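Local coordinates for protein mirolysin (Tannerella forsythia, PDB 6R7V) that probably cleaves peptide bonds as a zinc-dependent pappalysin-family metallopeptidase, and is held latent here by a pro-segment cysteine bound to the zinc, at residues R4-L10 with L163-F169; D180-I184 with A208-W212; L215-W219 with N265-Y269. The protein carries 1 engineered substitution. One frame throughout, in Å; residues are numbered along the deposited sequence. Where two conformers were deposited one is given.

Contact 1: residues R4-L10 with L163-F169; sequences RTCGSEL and LLGYAQF. With ZN (zinc ion), chain D.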
ATOM      1  N   ARG A   4      -5.367  -4.488 -13.063  1.00 36.77           N
ATOM      2  CA  ARG A   4      -4.456  -4.640 -11.925  1.00 35.71           C
ATOM      3  C   ARG A   4      -4.848  -5.874 -11.091  1.00 38.93           C
ATOM      4  O   ARG A   4      -6.037  -6.176 -10.964  1.00 39.61           O
ATOM      5  CB  ARG A   4      -4.468  -3.345 -11.084  1.00 34.45           C
ATOM      6  CG  ARG A   4      -3.835  -3.397  -9.704  1.00 35.58           C
ATOM      7  CD  ARG A   4      -3.879  -2.045  -8.959  1.00 42.38           C
ATOM      8  NE  ARG A   4      -3.444  -0.900  -9.772  1.00 41.99           N
ATOM      9  CZ  ARG A   4      -2.180  -0.628 -10.090  1.00 50.88           C
ATOM     10  NH1 ARG A   4      -1.197  -1.435  -9.693  1.00 36.61           N
ATOM     11  NH2 ARG A   4      -1.889   0.444 -10.817  1.00 23.97           N
ATOM     12  N   THR A   5      -3.839  -6.620 -10.580  1.00 32.39           N
ATOM     13  CA  THR A   5      -4.063  -7.780  -9.705  1.00 30.61           C
ATOM     14  C   THR A   5      -3.504  -7.434  -8.339  1.00 30.51           C
ATOM     15  O   THR A   5      -2.471  -6.765  -8.235  1.00 32.64           O
ATOM     16  CB  THR A   5      -3.448  -9.044 -10.261  1.00 40.07           C
ATOM     17  OG1 THR A   5      -2.069  -8.774 -10.479  1.00 39.35           O
ATOM     18  CG2 THR A   5      -4.124  -9.522 -11.541  1.00 41.90           C
ATOM     19  N   CYS A   6      -4.192  -7.854  -7.291  1.00 20.29           N
ATOM     20  CA  CYS A   6      -3.817  -7.529  -5.928  1.00 17.29           C
ATOM     21  C   CYS A   6      -4.251  -8.623  -4.999  1.00 21.18           C
ATOM     22  O   CYS A   6      -5.369  -9.126  -5.140  1.00 23.53           O
ATOM     23  CB  CYS A   6      -4.432  -6.186  -5.543  1.00 16.28           C
ATOM     24  SG  CYS A   6      -4.130  -5.679  -3.834  1.00 17.94           S
ATOM     25  N   GLY A   7      -3.402  -8.986  -4.048  1.00 18.95           N
ATOM     26  CA  GLY A   7      -3.763 -10.037  -3.109  1.00 20.35           C
ATOM     27  C   GLY A   7      -4.397  -9.520  -1.831  1.00 24.27           C
ATOM     28  O   GLY A   7      -4.504 -10.285  -0.862  1.00 26.33           O
ATOM     29  N   SER A   8      -4.838  -8.237  -1.794  1.00 17.72           N
ATOM     30  CA  SER A   8      -5.415  -7.670  -0.584  1.00 16.34           C
ATOM     31  C   SER A   8      -6.864  -7.243  -0.728  1.00 20.27           C
ATOM     32  O   SER A   8      -7.253  -6.178  -0.266  1.00 19.38           O
ATOM     33  CB  SER A   8      -4.578  -6.498  -0.103  1.00 16.78           C
ATOM     34  OG  SER A   8      -3.265  -6.928   0.210  1.00 21.04           O
ATOM     35  N   GLU A   9      -7.686  -8.121  -1.279  1.00 19.06           N
ATOM     36  CA  GLU A   9      -9.115  -7.871  -1.350  1.00 18.86           C
ATOM     37  C   GLU A   9      -9.748  -8.255  -0.016  1.00 21.41           C
ATOM     38  O   GLU A   9      -9.324  -9.230   0.606  1.00 21.71           O
ATOM     39  CB  GLU A   9      -9.745  -8.675  -2.503  1.00 20.92           C
ATOM     40  CG  GLU A   9      -9.284  -8.220  -3.887  1.00 27.55           C
ATOM     41  CD  GLU A   9      -9.743  -9.000  -5.106  1.00 47.37           C
ATOM     42  OE1 GLU A   9      -9.393  -8.586  -6.236  1.00 41.70           O
ATOM     43  OE2 GLU A   9     -10.443 -10.026  -4.939  1.00 38.42           O
ATOM     44  N   LEU A  10     -10.806  -7.538   0.389  1.00 19.08           N
ATOM     45  CA  LEU A  10     -11.566  -7.840   1.594  1.00 19.74           C
ATOM     46  C   LEU A  10     -13.041  -7.937   1.257  1.00 20.47           C
ATOM     47  O   LEU A  10     -13.809  -6.993   1.475  1.00 19.71           O
ATOM     48  CB  LEU A  10     -11.345  -6.813   2.720  1.00 19.76           C
ATOM     49  CG  LEU A  10      -9.935  -6.766   3.348  1.00 23.33           C
ATOM     50  CD1 LEU A  10      -9.845  -5.613   4.358  1.00 22.23           C
ATOM     51  CD2 LEU A  10      -9.576  -8.088   4.063  1.00 23.90           C
ATOM     52  N   LEU A 163      -0.143 -11.875 -10.345  1.00 26.64           N
ATOM     53  CA  LEU A 163      -0.116 -11.002  -9.171  1.00 23.57           C
ATOM     54  C   LEU A 163       0.905  -9.835  -9.230  1.00 23.11           C
ATOM     55  O   LEU A 163       2.099 -10.058  -9.419  1.00 22.95           O
ATOM     56  CB  LEU A 163       0.154 -11.875  -7.942  1.00 23.17           C
ATOM     57  CG  LEU A 163       0.007 -11.231  -6.563  1.00 25.94           C
ATOM     58  CD1 LEU A 163      -1.409 -10.749  -6.329  1.00 25.13           C
ATOM     59  CD2 LEU A 163       0.369 -12.231  -5.478  1.00 27.98           C
ATOM     60  N   LEU A 164       0.428  -8.602  -9.007  1.00 18.61           N
ATOM     61  CA  LEU A 164       1.310  -7.424  -9.005  1.00 16.82           C
ATOM     62  C   LEU A 164       1.868  -7.113  -7.622  1.00 17.73           C
ATOM     63  O   LEU A 164       2.963  -6.547  -7.517  1.00 16.74           O
ATOM     64  CB  LEU A 164       0.586  -6.160  -9.520  1.00 18.13           C
ATOM     65  CG  LEU A 164       0.026  -6.180 -10.954  1.00 23.73           C
ATOM     66  CD1 LEU A 164      -0.537  -4.834 -11.301  1.00 24.50           C
ATOM     67  CD2 LEU A 164       1.063  -6.568 -11.973  1.00 28.82           C
ATOM     68  N   GLY A 165       1.096  -7.397  -6.581  1.00 15.99           N
ATOM     69  CA  GLY A 165       1.536  -7.076  -5.233  1.00 15.67           C
ATOM     70  C   GLY A 165       0.489  -7.435  -4.210  1.00 16.81           C
ATOM     71  O   GLY A 165      -0.660  -7.748  -4.567  1.00 16.06           O
ATOM     72  N   TYR A 166       0.880  -7.395  -2.933  1.00 15.59           N
ATOM     73  CA  TYR A 166      -0.058  -7.605  -1.840  1.00 15.03           C
ATOM     74  C   TYR A 166       0.482  -6.974  -0.563  1.00 17.90           C
ATOM     75  O   TYR A 166       1.691  -6.779  -0.410  1.00 18.10           O
ATOM     76  CB  TYR A 166      -0.404  -9.084  -1.637  1.00 15.82           C
ATOM     77  CG  TYR A 166       0.700  -9.964  -1.101  1.00 17.61           C
ATOM     78  CD1 TYR A 166       0.784 -10.261   0.257  1.00 18.10           C
ATOM     79  CD2 TYR A 166       1.594 -10.596  -1.965  1.00 18.37           C
ATOM     80  CE1 TYR A 166       1.767 -11.117   0.750  1.00 18.07           C
ATOM     81  CE2 TYR A 166       2.563 -11.470  -1.485  1.00 18.47           C
ATOM     82  CZ  TYR A 166       2.627 -11.748  -0.129  1.00 19.83           C
ATOM     83  OH  TYR A 166       3.595 -12.595   0.355  1.00 22.23           O
ATOM     84  N   ALA A 167      -0.418  -6.649   0.354  1.00 14.94           N
ATOM     85  CA  ALA A 167      -0.062  -6.027   1.615  1.00 14.54           C
ATOM     86  C   ALA A 167      -0.700  -6.760   2.750  1.00 18.53           C
ATOM     87  O   ALA A 167      -1.748  -7.388   2.567  1.00 22.46           O
ATOM     88  CB  ALA A 167      -0.557  -4.583   1.617  1.00 16.46           C
ATOM     89  N   GLN A 168      -0.168  -6.566   3.947  1.00 15.41           N
ATOM     90  CA  GLN A 168      -0.803  -7.074   5.140  1.00 16.35           C
ATOM     91  C   GLN A 168      -1.505  -5.886   5.820  1.00 16.89           C
ATOM     92  O   GLN A 168      -0.899  -4.834   5.996  1.00 17.40           O
ATOM     93  CB  GLN A 168       0.210  -7.767   6.082  1.00 16.91           C
ATOM     94  CG  GLN A 168      -0.523  -8.458   7.228  1.00 17.93           C
ATOM     95  CD  GLN A 168       0.403  -9.280   8.074  1.00 18.94           C
ATOM     96  OE1 GLN A 168       0.824 -10.350   7.675  1.00 20.83           O
ATOM     97  NE2 GLN A 168       0.724  -8.788   9.253  1.00 18.53           N
ATOM     98  N   PHE A 169      -2.775  -6.050   6.217  1.00 15.96           N
ATOM     99  CA  PHE A 169      -3.529  -4.962   6.826  1.00 14.87           C
ATOM    100  C   PHE A 169      -3.189  -4.759   8.303  1.00 18.50           C
ATOM    101  O   PHE A 169      -2.849  -5.738   8.985  1.00 17.50           O
ATOM    102  CB  PHE A 169      -5.031  -5.267   6.718  1.00 15.53           C
ATOM    103  CG  PHE A 169      -5.604  -5.125   5.333  1.00 16.09           C
ATOM    104  CD1 PHE A 169      -5.835  -6.245   4.543  1.00 18.77           C
ATOM    105  CD2 PHE A 169      -5.919  -3.877   4.822  1.00 17.13           C
ATOM    106  CE1 PHE A 169      -6.308  -6.110   3.233  1.00 20.51           C
ATOM    107  CE2 PHE A 169      -6.443  -3.745   3.528  1.00 18.75           C
ATOM    108  CZ  PHE A 169      -6.651  -4.864   2.750  1.00 17.93           C
TER
HETATM  109 ZN    ZN D 403      -5.280  -3.800  -3.603  0.74 16.41          ZN
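One face of the Phe169 ring carries Leu10 CD1, which sits 3.8 Å from the ring centroid in a CH-pi contact, offset toward the rim. Ser8 O lies at the ring edge, in its plane, 3.3 Å from Phe169 CZ. These residues meet at the Leu10 end of the cysteine-switch segment of a metzincin zymogen. The pro-segment 4-10 runs beside strand 165-167, the antiparallel edge strand of the mixed sheet.

Cys6 is the switch residue. Cys6 SG, anti to the backbone N (chi1 177°), reaches the zinc ion at 2.2 Å. Ser8 N donates to the same SG, which probably steadies a thiolate. Gly7 N donates to Gly165 O at 3.1 Å, in the carbonyl plane, and Leu163 CD1 packs against the Gly7 backbone.

At the other end Thr5 OG1 accepts a weak bond from Leu164 N, and it also bonds to Asp162 O. The Arg4 guanidinium passes Leu164 CD1 obliquely and forms a salt bridge with Asp272.

Beyond Gly7, Ser8 OG donates to Ala167 O at 2.8 Å, in the carbonyl plane and on a lone pair.

Contact 2: residues D180-I184 with A208-W212; sequences DGVVI and AVGHW. Engineered in segment 208-212: Ala208 (natural residue Glu). With ZN (zinc ion), chain D.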
ATOM      1  N   ASP A 180       4.175  -8.400   8.597  1.00 16.82           N
ATOM      2  CA  ASP A 180       3.651  -7.086   8.291  1.00 15.75           C
ATOM      3  C   ASP A 180       4.536  -6.384   7.253  1.00 17.03           C
ATOM      4  O   ASP A 180       5.770  -6.494   7.292  1.00 17.21           O
ATOM      5  CB  ASP A 180       3.516  -6.225   9.557  1.00 16.38           C
ATOM      6  CG  ASP A 180       2.901  -4.866   9.264  1.00 17.37           C
ATOM      7  OD1 ASP A 180       1.802  -4.828   8.664  1.00 19.00           O
ATOM      8  OD2 ASP A 180       3.545  -3.863   9.565  1.00 19.84           O
ATOM      9  N   GLY A 181       3.904  -5.742   6.271  1.00 14.62           N
ATOM     10  CA  GLY A 181       4.624  -5.072   5.206  1.00 15.06           C
ATOM     11  C   GLY A 181       3.961  -5.295   3.880  1.00 14.84           C
ATOM     12  O   GLY A 181       2.759  -5.656   3.821  1.00 14.26           O
ATOM     13  N   VAL A 182       4.736  -5.041   2.797  1.00 13.40           N
ATOM     14  CA  VAL A 182       4.173  -5.141   1.449  0.56 13.22           C
ATOM     15  C   VAL A 182       5.131  -5.856   0.526  1.00 14.42           C
ATOM     16  O   VAL A 182       6.359  -5.858   0.738  1.00 14.25           O
ATOM     17  CB  VAL A 182       3.715  -3.785   0.835  0.56 17.05           C
ATOM     18  CG1 VAL A 182       2.744  -3.038   1.762  0.56 16.59           C
ATOM     19  CG2 VAL A 182       4.894  -2.895   0.465  0.56 16.63           C
ATOM     20  N   VAL A 183       4.554  -6.558  -0.465  1.00 13.54           N
ATOM     21  CA  VAL A 183       5.326  -7.350  -1.433  1.00 12.77           C
ATOM     22  C   VAL A 183       4.947  -6.846  -2.814  1.00 15.23           C
ATOM     23  O   VAL A 183       3.739  -6.751  -3.131  1.00 14.24           O
ATOM     24  CB  VAL A 183       5.028  -8.864  -1.297  1.00 15.08           C
ATOM     25  CG1 VAL A 183       5.896  -9.674  -2.253  1.00 15.14           C
ATOM     26  CG2 VAL A 183       5.246  -9.365   0.138  1.00 15.27           C
ATOM     27  N   ILE A 184       5.962  -6.537  -3.654  1.00 12.96           N
ATOM     28  CA  ILE A 184       5.712  -6.025  -4.988  1.00 12.24           C
ATOM     29  C   ILE A 184       6.414  -6.872  -6.036  1.00 14.92           C
ATOM     30  O   ILE A 184       7.584  -7.225  -5.860  1.00 14.99           O
ATOM     31  CB  ILE A 184       6.161  -4.533  -5.112  1.00 13.96           C
ATOM     32  CG1 ILE A 184       5.638  -3.599  -3.969  1.00 15.24           C
ATOM     33  CG2 ILE A 184       5.736  -3.940  -6.509  1.00 14.98           C
ATOM     34  CD1 ILE A 184       4.043  -3.451  -3.986  1.00 16.21           C
ATOM     35  N   ALA A 208      -0.388  -0.613  -2.628  1.00 12.41           N
ATOM     36  CA  ALA A 208      -0.126  -1.594  -1.560  1.00 13.40           C
ATOM     37  C   ALA A 208       0.131  -0.900  -0.249  1.00 13.94           C
ATOM     38  O   ALA A 208      -0.335  -1.372   0.795  1.00 13.38           O
ATOM     39  CB  ALA A 208       1.073  -2.454  -1.919  1.00 14.63           C
ATOM     40  N   VAL A 209       0.913   0.191  -0.267  1.00 12.84           N
ATOM     41  CA  VAL A 209       1.194   0.934   0.976  1.00 12.12           C
ATOM     42  C   VAL A 209      -0.138   1.522   1.513  1.00 13.43           C
ATOM     43  O   VAL A 209      -0.335   1.546   2.735  1.00 13.45           O
ATOM     44  CB  VAL A 209       2.317   1.999   0.770  1.00 13.18           C
ATOM     45  CG1 VAL A 209       2.473   2.917   1.980  1.00 13.38           C
ATOM     46  CG2 VAL A 209       3.643   1.317   0.446  1.00 14.21           C
ATOM     47  N   GLY A 210      -1.058   1.918   0.614  1.00 12.41           N
ATOM     48  CA  GLY A 210      -2.380   2.349   1.055  1.00 12.37           C
ATOM     49  C   GLY A 210      -3.041   1.252   1.876  1.00 13.24           C
ATOM     50  O   GLY A 210      -3.574   1.532   2.941  1.00 13.09           O
ATOM     51  N   HIS A 211      -3.009  -0.035   1.414  1.00 12.38           N
ATOM     52  CA  HIS A 211      -3.562  -1.136   2.254  1.00 12.50           C
ATOM     53  C   HIS A 211      -2.812  -1.307   3.584  1.00 13.94           C
ATOM     54  O   HIS A 211      -3.444  -1.548   4.615  1.00 13.92           O
ATOM     55  CB  HIS A 211      -3.488  -2.469   1.521  1.00 12.27           C
ATOM     56  CG  HIS A 211      -4.339  -2.603   0.284  1.00 13.39           C
ATOM     57  ND1 HIS A 211      -5.711  -2.401   0.305  1.00 13.89           N
ATOM     58  CD2 HIS A 211      -3.992  -3.055  -0.939  1.00 13.93           C
ATOM     59  CE1 HIS A 211      -6.150  -2.732  -0.907  1.00 13.86           C
ATOM     60  NE2 HIS A 211      -5.164  -3.150  -1.673  1.00 14.07           N
ATOM     61  N   TRP A 212      -1.478  -1.202   3.557  1.00 13.50           N
ATOM     62  CA  TRP A 212      -0.702  -1.308   4.804  1.00 12.58           C
ATOM     63  C   TRP A 212      -1.090  -0.181   5.797  1.00 14.59           C
ATOM     64  O   TRP A 212      -0.923  -0.344   7.023  1.00 14.95           O
ATOM     65  CB  TRP A 212       0.776  -1.257   4.401  1.00 13.14           C
ATOM     66  CG  TRP A 212       1.744  -1.368   5.530  1.00 13.77           C
ATOM     67  CD1 TRP A 212       2.100  -2.502   6.209  1.00 16.86           C
ATOM     68  CD2 TRP A 212       2.521  -0.308   6.068  1.00 14.15           C
ATOM     69  NE1 TRP A 212       3.030  -2.195   7.169  1.00 15.96           N
ATOM     70  CE2 TRP A 212       3.278  -0.842   7.137  1.00 16.37           C
ATOM     71  CE3 TRP A 212       2.618   1.057   5.781  1.00 15.35           C
ATOM     72  CZ2 TRP A 212       4.170  -0.056   7.885  1.00 15.79           C
ATOM     73  CZ3 TRP A 212       3.487   1.834   6.525  1.00 16.14           C
ATOM     74  CH2 TRP A 212       4.224   1.286   7.590  1.00 16.64           C
TER
HETATM   75 ZN    ZN D 403      -5.280  -3.800  -3.603  0.74 16.41          ZN
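Val182 is the main bump on the strand side, and it fits a hollow on the helix between Ala208 and Trp212. Val182 has two conformers, and the branch contacts are those of one of them. In it, Val182 CG1 lies 3.7 Å from Trp212 CB and also touches Ala208 O. Val182 CB rests 4.0 Å from Ala208 CB, while CG2 only brushes Val209 CG2. Ile184 CD1 adds a second contact on the Ala208 methyl, 3.8 Å from Ala208 CB. The methyl contacts are those of an engineered residue; the natural one is glutamate. This is consistent with the glutamate position of the metzincin zinc-binding motif.

The pairing belongs to the metzincin catalytic domain. Helix 203-212 carries zinc ligands. Its 208-212 part packs along strand 182-184 and runs nearly antiparallel to it, at 168°, with the axes within 8.9 Å. His211 makes no contact with 180-184 and binds the zinc ion through NE2.

Trp212 extends the helix surface toward Gly181 and Asp180. Its CG is anti to the backbone N (chi1 -179°), which carries the indole out to the carboxylate. CD1 lies near Gly181 N. Trp212 NE1 donates to Asp180 OD2 at 3.0 Å, with OD2 slightly tilted from the indole plane. OD2 is met from above the carboxylate plane.

Asp180 OD2 also forms a salt bridge with Arg297, which makes a cation-pi contact with Trp212. The chemistry is thus split: an apolar interlock along the helix ends in a buried acid shared by an indole and an arginine. That pairing probably keeps Asp180 ionised and fixes the rotation of the indole.

Contact 3: residues L215-W219 with N265-Y269; sequences LRHIW and NYMDY. With ZN (zinc ion), chain D; CA (calcium ion), chain B.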
ATOM      1  N   LEU A 215      -6.244   1.232   4.078  1.00 12.57           N
ATOM      2  CA  LEU A 215      -7.230   1.503   3.030  1.00 13.00           C
ATOM      3  C   LEU A 215      -7.669   0.243   2.332  1.00 13.72           C
ATOM      4  O   LEU A 215      -6.865  -0.696   2.147  1.00 15.25           O
ATOM      5  CB  LEU A 215      -6.668   2.468   1.976  1.00 12.12           C
ATOM      6  CG  LEU A 215      -6.203   3.825   2.485  1.00 14.08           C
ATOM      7  CD1 LEU A 215      -5.802   4.705   1.322  1.00 14.40           C
ATOM      8  CD2 LEU A 215      -7.272   4.514   3.349  1.00 15.19           C
ATOM      9  N   ARG A 216      -8.910   0.275   1.851  1.00 13.25           N
ATOM     10  CA  ARG A 216      -9.506  -0.821   1.089  1.00 13.59           C
ATOM     11  C   ARG A 216      -9.719  -0.414  -0.346  1.00 16.03           C
ATOM     12  O   ARG A 216      -9.853   0.777  -0.678  1.00 15.16           O
ATOM     13  CB  ARG A 216     -10.870  -1.168   1.680  1.00 17.06           C
ATOM     14  CG  ARG A 216     -10.783  -1.687   3.089  1.00 21.57           C
ATOM     15  CD  ARG A 216     -12.113  -2.242   3.481  1.00 28.03           C
ATOM     16  NE  ARG A 216     -12.170  -2.523   4.907  1.00 27.14           N
ATOM     17  CZ  ARG A 216     -13.190  -3.139   5.488  1.00 38.99           C
ATOM     18  NH1 ARG A 216     -14.203  -3.592   4.759  1.00 31.87           N
ATOM     19  NH2 ARG A 216     -13.201  -3.321   6.798  1.00 33.12           N
ATOM     20  N   HIS A 217      -9.919  -1.416  -1.197  1.00 13.90           N
ATOM     21  CA  HIS A 217     -10.320  -1.149  -2.576  1.00 14.90           C
ATOM     22  C   HIS A 217     -11.544  -0.270  -2.615  1.00 15.96           C
ATOM     23  O   HIS A 217     -12.509  -0.502  -1.874  1.00 14.63           O
ATOM     24  CB  HIS A 217     -10.596  -2.450  -3.288  1.00 14.27           C
ATOM     25  CG  HIS A 217      -9.347  -3.220  -3.525  1.00 15.09           C
ATOM     26  ND1 HIS A 217      -9.353  -4.587  -3.550  1.00 15.96           N
ATOM     27  CD2 HIS A 217      -8.082  -2.782  -3.714  1.00 14.90           C
ATOM     28  CE1 HIS A 217      -8.103  -4.954  -3.782  1.00 15.21           C
ATOM     29  NE2 HIS A 217      -7.289  -3.909  -3.848  1.00 14.98           N
ATOM     30  N   ILE A 218     -11.503   0.737  -3.495  1.00 15.04           N
ATOM     31  CA  ILE A 218     -12.519   1.788  -3.502  1.00 14.43           C
ATOM     32  C   ILE A 218     -13.939   1.248  -3.820  1.00 17.34           C
ATOM     33  O   ILE A 218     -14.936   1.811  -3.371  1.00 17.91           O
ATOM     34  CB  ILE A 218     -12.097   2.892  -4.487  1.00 16.81           C
ATOM     35  CG1 ILE A 218     -13.000   4.119  -4.379  1.00 16.97           C
ATOM     36  CG2 ILE A 218     -12.020   2.370  -5.943  1.00 17.77           C
ATOM     37  CD1 ILE A 218     -12.390   5.366  -5.025  1.00 19.33           C
ATOM     38  N   TRP A 219     -14.018   0.161  -4.586  1.00 15.08           N
ATOM     39  CA  TRP A 219     -15.327  -0.397  -4.952  1.00 16.36           C
ATOM     40  C   TRP A 219     -15.904  -1.368  -3.900  1.00 18.93           C
ATOM     41  O   TRP A 219     -17.024  -1.873  -4.094  1.00 17.85           O
ATOM     42  CB  TRP A 219     -15.272  -1.079  -6.323  1.00 15.57           C
ATOM     43  CG  TRP A 219     -14.505  -2.351  -6.328  1.00 15.50           C
ATOM     44  CD1 TRP A 219     -14.999  -3.611  -6.178  1.00 18.51           C
ATOM     45  CD2 TRP A 219     -13.084  -2.484  -6.450  1.00 14.96           C
ATOM     46  NE1 TRP A 219     -13.963  -4.523  -6.178  1.00 17.94           N
ATOM     47  CE2 TRP A 219     -12.781  -3.860  -6.359  1.00 17.66           C
ATOM     48  CE3 TRP A 219     -12.039  -1.579  -6.690  1.00 15.90           C
ATOM     49  CZ2 TRP A 219     -11.472  -4.351  -6.451  1.00 17.67           C
ATOM     50  CZ3 TRP A 219     -10.742  -2.062  -6.768  1.00 16.57           C
ATOM     51  CH2 TRP A 219     -10.472  -3.444  -6.677  1.00 17.55           C
ATOM     52  N   ASN A 265      -8.426   7.142  -8.377  1.00 13.56           N
ATOM     53  CA  ASN A 265      -7.977   6.920  -6.996  1.00 13.82           C
ATOM     54  C   ASN A 265      -6.946   5.815  -6.994  1.00 14.10           C
ATOM     55  O   ASN A 265      -7.109   4.815  -7.704  1.00 14.00           O
ATOM     56  CB  ASN A 265      -9.164   6.535  -6.131  1.00 14.54           C
ATOM     57  CG  ASN A 265      -8.828   6.606  -4.655  1.00 14.61           C
ATOM     58  OD1 ASN A 265      -8.312   5.651  -4.081  1.00 15.45           O
ATOM     59  ND2 ASN A 265      -9.064   7.763  -4.037  1.00 15.07           N
ATOM     60  N   TYR A 266      -5.892   5.944  -6.160  1.00 13.37           N
ATOM     61  CA  TYR A 266      -4.885   4.878  -6.115  1.00 13.45           C
ATOM     62  C   TYR A 266      -5.429   3.533  -5.668  1.00 13.80           C
ATOM     63  O   TYR A 266      -4.784   2.506  -5.953  1.00 13.77           O
ATOM     64  CB  TYR A 266      -3.748   5.265  -5.154  1.00 14.41           C
ATOM     65  CG  TYR A 266      -3.027   6.548  -5.542  1.00 12.79           C
ATOM     66  CD1 TYR A 266      -2.437   6.690  -6.788  1.00 14.93           C
ATOM     67  CD2 TYR A 266      -2.967   7.630  -4.671  1.00 11.85           C
ATOM     68  CE1 TYR A 266      -1.834   7.885  -7.176  1.00 13.08           C
ATOM     69  CE2 TYR A 266      -2.326   8.816  -5.033  1.00 11.83           C
ATOM     70  CZ  TYR A 266      -1.779   8.940  -6.289  1.00 13.30           C
ATOM     71  OH  TYR A 266      -1.168  10.110  -6.655  1.00 16.30           O
ATOM     72  N   MET A 267      -6.578   3.501  -4.983  1.00 13.37           N
ATOM     73  CA  MET A 267      -7.133   2.254  -4.486  1.00 12.80           C
ATOM     74  C   MET A 267      -8.096   1.591  -5.472  1.00 15.43           C
ATOM     75  O   MET A 267      -8.807   0.664  -5.095  1.00 16.41           O
ATOM     76  CB  MET A 267      -7.815   2.479  -3.129  1.00 13.87           C
ATOM     77  CG  MET A 267      -6.833   3.021  -2.059  1.00 13.53           C
ATOM     78  SD  MET A 267      -5.190   2.210  -1.975  1.00 13.90           S
ATOM     79  CE  MET A 267      -5.677   0.519  -1.515  1.00 13.60           C
ATOM     80  N   ASP A 268      -8.057   2.015  -6.744  1.00 15.24           N
ATOM     81  CA  ASP A 268      -8.787   1.309  -7.797  1.00 14.61           C
ATOM     82  C   ASP A 268      -7.776   0.360  -8.486  1.00 18.68           C
ATOM     83  O   ASP A 268      -6.672   0.149  -7.967  1.00 16.78           O
ATOM     84  CB  ASP A 268      -9.477   2.299  -8.786  1.00 17.00           C
ATOM     85  CG  ASP A 268     -10.738   1.725  -9.445  1.00 17.01           C
ATOM     86  OD1 ASP A 268     -10.821   0.490  -9.601  1.00 18.73           O
ATOM     87  OD2 ASP A 268     -11.635   2.502  -9.780  1.00 18.82           O
ATOM     88  N   TYR A 269      -8.161  -0.246  -9.633  1.00 17.71           N
ATOM     89  CA  TYR A 269      -7.322  -1.193 -10.376  1.00 17.36           C
ATOM     90  C   TYR A 269      -6.876  -0.635 -11.716  1.00 20.49           C
ATOM     91  O   TYR A 269      -6.457  -1.388 -12.597  1.00 21.61           O
ATOM     92  CB  TYR A 269      -8.048  -2.531 -10.604  1.00 19.08           C
ATOM     93  CG  TYR A 269      -7.987  -3.551  -9.488  1.00 18.22           C
ATOM     94  CD1 TYR A 269      -7.217  -3.325  -8.344  1.00 19.48           C
ATOM     95  CD2 TYR A 269      -8.652  -4.768  -9.599  1.00 19.39           C
ATOM     96  CE1 TYR A 269      -7.098  -4.299  -7.353  1.00 19.80           C
ATOM     97  CE2 TYR A 269      -8.557  -5.739  -8.609  1.00 19.93           C
ATOM     98  CZ  TYR A 269      -7.768  -5.506  -7.494  1.00 22.58           C
ATOM     99  OH  TYR A 269      -7.711  -6.452  -6.500  1.00 22.70           O
TER
HETATM  100 ZN    ZN D 403      -5.280  -3.800  -3.603  0.74 16.41          ZN
HETATM  101 CA    CA B 401     -19.135  -2.126  -4.935  1.00 18.21          CA
HETATM  102  O   HOH W   1     -19.878  -0.632  -3.239  1.00 19.29           O
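Leu215 meets Met267 at about a right angle, its CD1 3.9 Å from Met267 CG. Met267 is the methionine of the Met-turn, the metzincin turn beneath the zinc site. Here Asn265 to Asp268 form a type I beta turn. The Met267 chain is bent at chi2 and chi3, which brings its CE back toward the Leu215 backbone and side chain.

At Arg216 the backbone does the touching: its O lies near Met267 CB.

His217 binds the zinc ion through NE2 at 2.0 Å, and its ND1 is hydrogen-bonded to Asp221. The Tyr269 edge is directed at the His217 ring face in a T-shaped pair, with centroids 4.9 Å apart and planes at 71°. Tyr269 OH, hydrogen-bonded to Glu9, lies 3.1 Å from His217 CE1. His217 CA also makes a CH...O contact with Met267 O.

Ile218 ties the two loops together. Ile218 N donates to Met267 O at 3.1 Å; the bond is nearly straight at N-H but approaches from above the carbonyl plane. CD1 packs on Asn265 CB, while CG2 lies against the Asp268 carboxyl carbon. Asn265 OD1 accepts from Met267 N, an Asx turn within the same turn.

Trp219 completes an aromatic cluster with His217 and Tyr269. Its edge meets the Tyr269 face, with planes at 66°. CH2 stands over the centre of the tyrosine ring. The first torsion (chi1 71°) places the indole between the backbone N and carbonyl carbon, so the ring folds back against His217 CB. At the segment end Trp219 O binds a calcium ion at 2.3 Å.

How the contacts relate
All three contacts meet at the zinc ion. Contact 1 supplies Cys6, contact 2 His211 and contact 3 His217; His207 is the fourth ligand. With Cys6 bound, the site is consistent with cysteine-switch latency. Contacts 1 and 2 have centres about 8 Å apart. They share the sheet through neighbouring strands 165-167 and 182-185, with Tyr166 O 2.9 Å from Val183 N. Contacts 2 and 3 have centres about 13 Å apart. They are joined at the helix end, where Gly210 O lies 2.9 Å from Leu215 N. Contacts 1 and 3, centres about 11 Å apart, are bridged by Glu9 OE1 and Tyr269 OH, 2.7 Å apart, linking pro-segment and Met-turn region.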